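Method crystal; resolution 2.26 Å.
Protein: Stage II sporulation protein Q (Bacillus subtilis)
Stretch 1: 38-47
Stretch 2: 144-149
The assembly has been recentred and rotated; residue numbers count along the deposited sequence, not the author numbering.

Stretch 1 (38-47) MENVAMPVVD
Stretch 2, residues 144-149: KQNQVI

Residues 38-47 run as an irregular, largely extended segment past residues 144-149 of the same chain, a beta turn leading into a strand. The contact is small, burying 310 Å² over both sides, and is centred on Gln 145. In register, the CA atoms of Ala 42 and Gln 145 lie 7.7 Å apart and those of Val 46 and Asn 146 6.6 Å apart, so four residues of the first segment pass while the second advances by one, from Gln 145 to Asn 146. The extended part of the first segment has phi/psi of -116/165° at Glu 39, -98/152° at Asn 40, -76/124° at Val 41 and -107/150° at Ala 42.

The second stretch is shaped by a type II beta turn from Lys 144 to Gln 147, closed by a hydrogen bond from Gln 147 N to Lys 144 O (3.0 Å). Gln 145 takes phi/psi of -52/131° and Asn 146 the left-handed 77/2° typical of the third position of such a turn; a strand begins at Val 148. This backbone points the CA-to-CB bond of Gln 145 toward the first stretch. With chi1 and chi2 both t (176° and 157°), the side chain is extended and its amide reaches the opposing backbone, while chi3 of 57° sets the amide plane. Gln 145 NE2 donates a hydrogen bond to Asn 40 O at 2.7 Å, with an N-H...O angle of 163°, close to linear.

Around this bond, Ala 42 CB packs 3.5 Å from Gln 145 NE2; its CA-to-CB bond also points toward the turn. Glu 39, with chi1 p (57°) and chi2 t (-174°), brings OE2 to 3.5 Å from Gln 145 OE1. Both atoms are acceptors, so this is proximity without a hydrogen bond, and Glu 39 OE2 is satisfied elsewhere in the structure. Asn 40 contributes through its carbonyl: its side chain, chi1 m (-67°), leads away from the turn. The CA-to-CB bond of buried Val 41 (chi1 t) points away.

Further along, Met 43 (-47/135°, all chi m) starts sideways and its end leads away; the CA-to-CB bonds of Pro 44 (-83/43°) and Val 45 (-141/162°) point away. A weak hydrogen bond joins Val 45 N to Met 43 O (2.9 Å). Val 45 O lies 4.0 Å from Asn 146 ND2. The m rotamer of Asn 146 (chi1 -68°, chi2 102°) brings the amide nearer to the first stretch than its sideways CA-to-CB bond alone would suggest.

At the far end, Val 46 (-95/-48°, chi1 174°) and Val 148 (chi1 158°) both adopt t and meet through their CG2 methyls at 3.4 Å, a close apolar contact.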

ATOM      1  N   MET A  38     -15.616 -14.458  42.389  1.00 86.51           N
ATOM      2  CA  MET A  38     -15.825 -14.353  43.813  1.00 76.20           C
ATOM      3  C   MET A  38     -14.604 -13.848  44.555  1.00 85.72           C
ATOM      4  O   MET A  38     -14.697 -13.534  45.725  1.00 90.21           O
ATOM      5  CB  MET A  38     -16.248 -15.702  44.385  1.00 92.68           C
ATOM      6  CG  MET A  38     -16.187 -16.860  43.402  1.00108.39           C
ATOM      7  SD  MET A  38     -15.992 -18.467  44.213  1.00118.22           S
ATOM      8  CE  MET A  38     -14.217 -18.666  44.168  1.00 95.12           C
ATOM      9  N   GLU A  39     -13.458 -13.767  43.899  1.00 77.08           N
ATOM     10  CA  GLU A  39     -12.296 -13.250  44.597  1.00 65.43           C
ATOM     11  C   GLU A  39     -11.769 -11.964  44.025  1.00 63.87           C
ATOM     12  O   GLU A  39     -12.112 -11.591  42.942  1.00 60.42           O
ATOM     13  CB  GLU A  39     -11.183 -14.292  44.716  1.00 71.71           C
ATOM     14  CG  GLU A  39     -10.680 -14.888  43.437  1.00 74.08           C
ATOM     15  CD  GLU A  39      -9.679 -16.004  43.675  1.00 68.91           C
ATOM     16  OE1 GLU A  39      -8.823 -16.226  42.822  1.00 68.26           O
ATOM     17  OE2 GLU A  39      -9.743 -16.665  44.709  1.00 64.87           O
ATOM     18  N   ASN A  40     -10.934 -11.296  44.791  1.00 49.23           N
ATOM     19  CA  ASN A  40     -10.382 -10.028  44.406  1.00 55.12           C
ATOM     20  C   ASN A  40      -9.010 -10.189  43.823  1.00 56.08           C
ATOM     21  O   ASN A  40      -8.300 -11.087  44.163  1.00 65.61           O
ATOM     22  CB  ASN A  40     -10.271  -9.126  45.615  1.00 57.61           C
ATOM     23  CG  ASN A  40     -11.604  -8.719  46.169  1.00 69.47           C
ATOM     24  OD1 ASN A  40     -12.636  -9.235  45.789  1.00 71.68           O
ATOM     25  ND2 ASN A  40     -11.581  -7.783  47.088  1.00 78.07           N
ATOM     26  N   VAL A  41      -8.627  -9.287  42.954  1.00 51.70           N
ATOM     27  CA  VAL A  41      -7.360  -9.382  42.248  1.00 47.08           C
ATOM     28  C   VAL A  41      -6.264  -9.001  43.201  1.00 50.43           C
ATOM     29  O   VAL A  41      -6.298  -7.931  43.753  1.00 52.68           O
ATOM     30  CB  VAL A  41      -7.349  -8.430  41.000  1.00 49.35           C
ATOM     31  CG1 VAL A  41      -5.919  -8.286  40.371  1.00 44.19           C
ATOM     32  CG2 VAL A  41      -8.400  -8.886  39.960  1.00 49.33           C
ATOM     33  N   ALA A  42      -5.280  -9.871  43.404  1.00 46.37           N
ATOM     34  CA  ALA A  42      -4.237  -9.542  44.394  1.00 46.55           C
ATOM     35  C   ALA A  42      -2.896  -9.166  43.767  1.00 42.90           C
ATOM     36  O   ALA A  42      -2.571  -9.645  42.685  1.00 54.09           O
ATOM     37  CB  ALA A  42      -4.065 -10.684  45.404  1.00 36.75           C
ATOM     38  N   MET A  43      -2.134  -8.300  44.436  1.00 34.74           N
ATOM     39  CA  MET A  43      -0.719  -8.095  44.109  1.00 41.34           C
ATOM     40  C   MET A  43      -0.070  -9.462  43.965  1.00 39.94           C
ATOM     41  O   MET A  43      -0.306 -10.329  44.779  1.00 50.04           O
ATOM     42  CB  MET A  43      -0.042  -7.282  45.207  1.00 45.85           C
ATOM     43  CG  MET A  43      -0.391  -5.845  45.066  1.00 57.77           C
ATOM     44  SD  MET A  43       0.595  -5.117  43.694  1.00 68.96           S
ATOM     45  CE  MET A  43       2.125  -4.846  44.653  1.00 78.30           C
ATOM     46  N   PRO A  44       0.740  -9.673  42.921  1.00 46.28           N
ATOM     47  CA  PRO A  44       1.274 -11.024  42.646  1.00 42.58           C
ATOM     48  C   PRO A  44       2.532 -11.370  43.479  1.00 46.46           C
ATOM     49  O   PRO A  44       3.521 -11.960  42.933  1.00 47.82           O
ATOM     50  CB  PRO A  44       1.649 -10.921  41.174  1.00 43.07           C
ATOM     51  CG  PRO A  44       2.189  -9.559  41.071  1.00 36.42           C
ATOM     52  CD  PRO A  44       1.309  -8.686  41.990  1.00 43.15           C
ATOM     53  N   VAL A  45       2.496 -11.020  44.771  1.00 40.30           N
ATOM     54  CA  VAL A  45       3.697 -11.079  45.630  1.00 40.07           C
ATOM     55  C   VAL A  45       3.253 -11.571  46.992  1.00 41.50           C
ATOM     56  O   VAL A  45       2.059 -11.563  47.271  1.00 41.98           O
ATOM     57  CB  VAL A  45       4.338  -9.704  45.676  1.00 42.67           C
ATOM     58  CG1 VAL A  45       5.088  -9.489  46.887  1.00 48.28           C
ATOM     59  CG2 VAL A  45       5.275  -9.561  44.534  1.00 35.90           C
ATOM     60  N   VAL A  46       4.168 -12.060  47.836  1.00 38.45           N
ATOM     61  CA  VAL A  46       3.731 -12.480  49.152  1.00 45.11           C
ATOM     62  C   VAL A  46       3.950 -11.318  50.130  1.00 38.79           C
ATOM     63  O   VAL A  46       3.075 -10.942  50.914  1.00 49.47           O
ATOM     64  CB  VAL A  46       4.454 -13.756  49.636  1.00 48.20           C
ATOM     65  CG1 VAL A  46       4.061 -14.032  51.068  1.00 46.89           C
ATOM     66  CG2 VAL A  46       4.132 -15.000  48.747  1.00 43.85           C
ATOM     67  N   ASP A  47       5.131 -10.735  50.083  1.00 46.76           N
ATOM     68  CA  ASP A  47       5.397  -9.595  50.890  1.00 49.22           C
ATOM     69  C   ASP A  47       5.129  -8.328  50.066  1.00 48.83           C
ATOM     70  O   ASP A  47       6.093  -7.641  49.662  1.00 48.87           O
ATOM     71  CB  ASP A  47       6.848  -9.631  51.298  1.00 44.22           C
ATOM     72  CG  ASP A  47       7.169  -8.558  52.277  1.00 49.80           C
ATOM     73  OD1 ASP A  47       6.200  -7.903  52.760  1.00 47.25           O
ATOM     74  OD2 ASP A  47       8.358  -8.358  52.554  1.00 53.41           O
ATOM     75  N   LYS A 144      -3.711 -21.849  43.818  1.00 49.74           N
ATOM     76  CA  LYS A 144      -4.635 -21.013  44.572  1.00 56.12           C
ATOM     77  C   LYS A 144      -4.026 -19.599  44.725  1.00 56.71           C
ATOM     78  O   LYS A 144      -2.799 -19.405  44.600  1.00 49.29           O
ATOM     79  CB  LYS A 144      -5.112 -21.686  45.923  1.00 52.14           C
ATOM     80  CG  LYS A 144      -4.020 -22.473  46.657  1.00 81.42           C
ATOM     81  CD  LYS A 144      -4.461 -23.583  47.701  1.00 83.27           C
ATOM     82  CE  LYS A 144      -3.274 -24.570  48.122  1.00 84.18           C
ATOM     83  NZ  LYS A 144      -2.003 -23.964  48.727  1.00 72.56           N
ATOM     84  N   GLN A 145      -4.916 -18.611  44.922  1.00 52.47           N
ATOM     85  CA  GLN A 145      -4.554 -17.227  45.122  1.00 49.10           C
ATOM     86  C   GLN A 145      -3.507 -17.112  46.236  1.00 43.75           C
ATOM     87  O   GLN A 145      -3.688 -17.699  47.264  1.00 53.02           O
ATOM     88  CB  GLN A 145      -5.822 -16.475  45.497  1.00 44.18           C
ATOM     89  CG  GLN A 145      -5.548 -15.032  45.833  1.00 58.80           C
ATOM     90  CD  GLN A 145      -6.741 -14.089  45.684  1.00 67.16           C
ATOM     91  OE1 GLN A 145      -7.798 -14.292  46.299  1.00 60.71           O
ATOM     92  NE2 GLN A 145      -6.562 -13.026  44.886  1.00 53.12           N
ATOM     93  N   ASN A 146      -2.408 -16.394  46.019  1.00 46.47           N
ATOM     94  CA  ASN A 146      -1.285 -16.233  46.992  1.00 46.44           C
ATOM     95  C   ASN A 146      -0.332 -17.400  47.130  1.00 46.14           C
ATOM     96  O   ASN A 146       0.640 -17.384  47.936  1.00 41.62           O
ATOM     97  CB  ASN A 146      -1.772 -15.778  48.371  1.00 51.35           C
ATOM     98  CG  ASN A 146      -2.299 -14.377  48.304  1.00 62.72           C
ATOM     99  OD1 ASN A 146      -3.518 -14.145  48.283  1.00 66.17           O
ATOM    100  ND2 ASN A 146      -1.383 -13.423  48.147  1.00 73.74           N
ATOM    101  N   GLN A 147      -0.592 -18.419  46.320  1.00 43.02           N
ATOM    102  CA  GLN A 147       0.295 -19.529  46.270  1.00 44.12           C
ATOM    103  C   GLN A 147       1.516 -19.146  45.477  1.00 45.08           C
ATOM    104  O   GLN A 147       1.406 -18.705  44.312  1.00 46.59           O
ATOM    105  CB  GLN A 147      -0.395 -20.687  45.637  1.00 37.55           C
ATOM    106  CG  GLN A 147       0.449 -21.931  45.790  1.00 36.56           C
ATOM    107  CD  GLN A 147      -0.126 -23.118  45.058  1.00 45.79           C
ATOM    108  OE1 GLN A 147       0.649 -23.900  44.525  1.00 59.35           O
ATOM    109  NE2 GLN A 147      -1.452 -23.281  45.027  1.00 47.41           N
ATOM    110  N   VAL A 148       2.678 -19.283  46.109  1.00 43.81           N
ATOM    111  CA  VAL A 148       3.924 -18.884  45.466  1.00 46.26           C
ATOM    112  C   VAL A 148       4.093 -19.708  44.222  1.00 47.06           C
ATOM    113  O   VAL A 148       3.838 -20.930  44.232  1.00 48.45           O
ATOM    114  CB  VAL A 148       5.136 -19.109  46.364  1.00 39.74           C
ATOM    115  CG1 VAL A 148       6.421 -19.218  45.547  1.00 32.11           C
ATOM    116  CG2 VAL A 148       5.224 -17.955  47.413  1.00 37.11           C
ATOM    117  N   ILE A 149       4.507 -19.042  43.144  1.00 44.43           N
ATOM    118  CA  ILE A 149       4.705 -19.740  41.909  1.00 34.68           C
ATOM    119  C   ILE A 149       6.065 -19.499  41.307  1.00 32.04           C
ATOM    120  O   ILE A 149       6.393 -20.109  40.293  1.00 36.34           O
ATOM    121  CB  ILE A 149       3.623 -19.403  40.872  1.00 38.02           C
ATOM    122  CG1 ILE A 149       3.727 -17.943  40.475  1.00 37.35           C
ATOM    123  CG2 ILE A 149       2.190 -19.837  41.394  1.00 43.02           C
ATOM    124  CD1 ILE A 149       2.570 -17.503  39.609  1.00 45.60           C
TER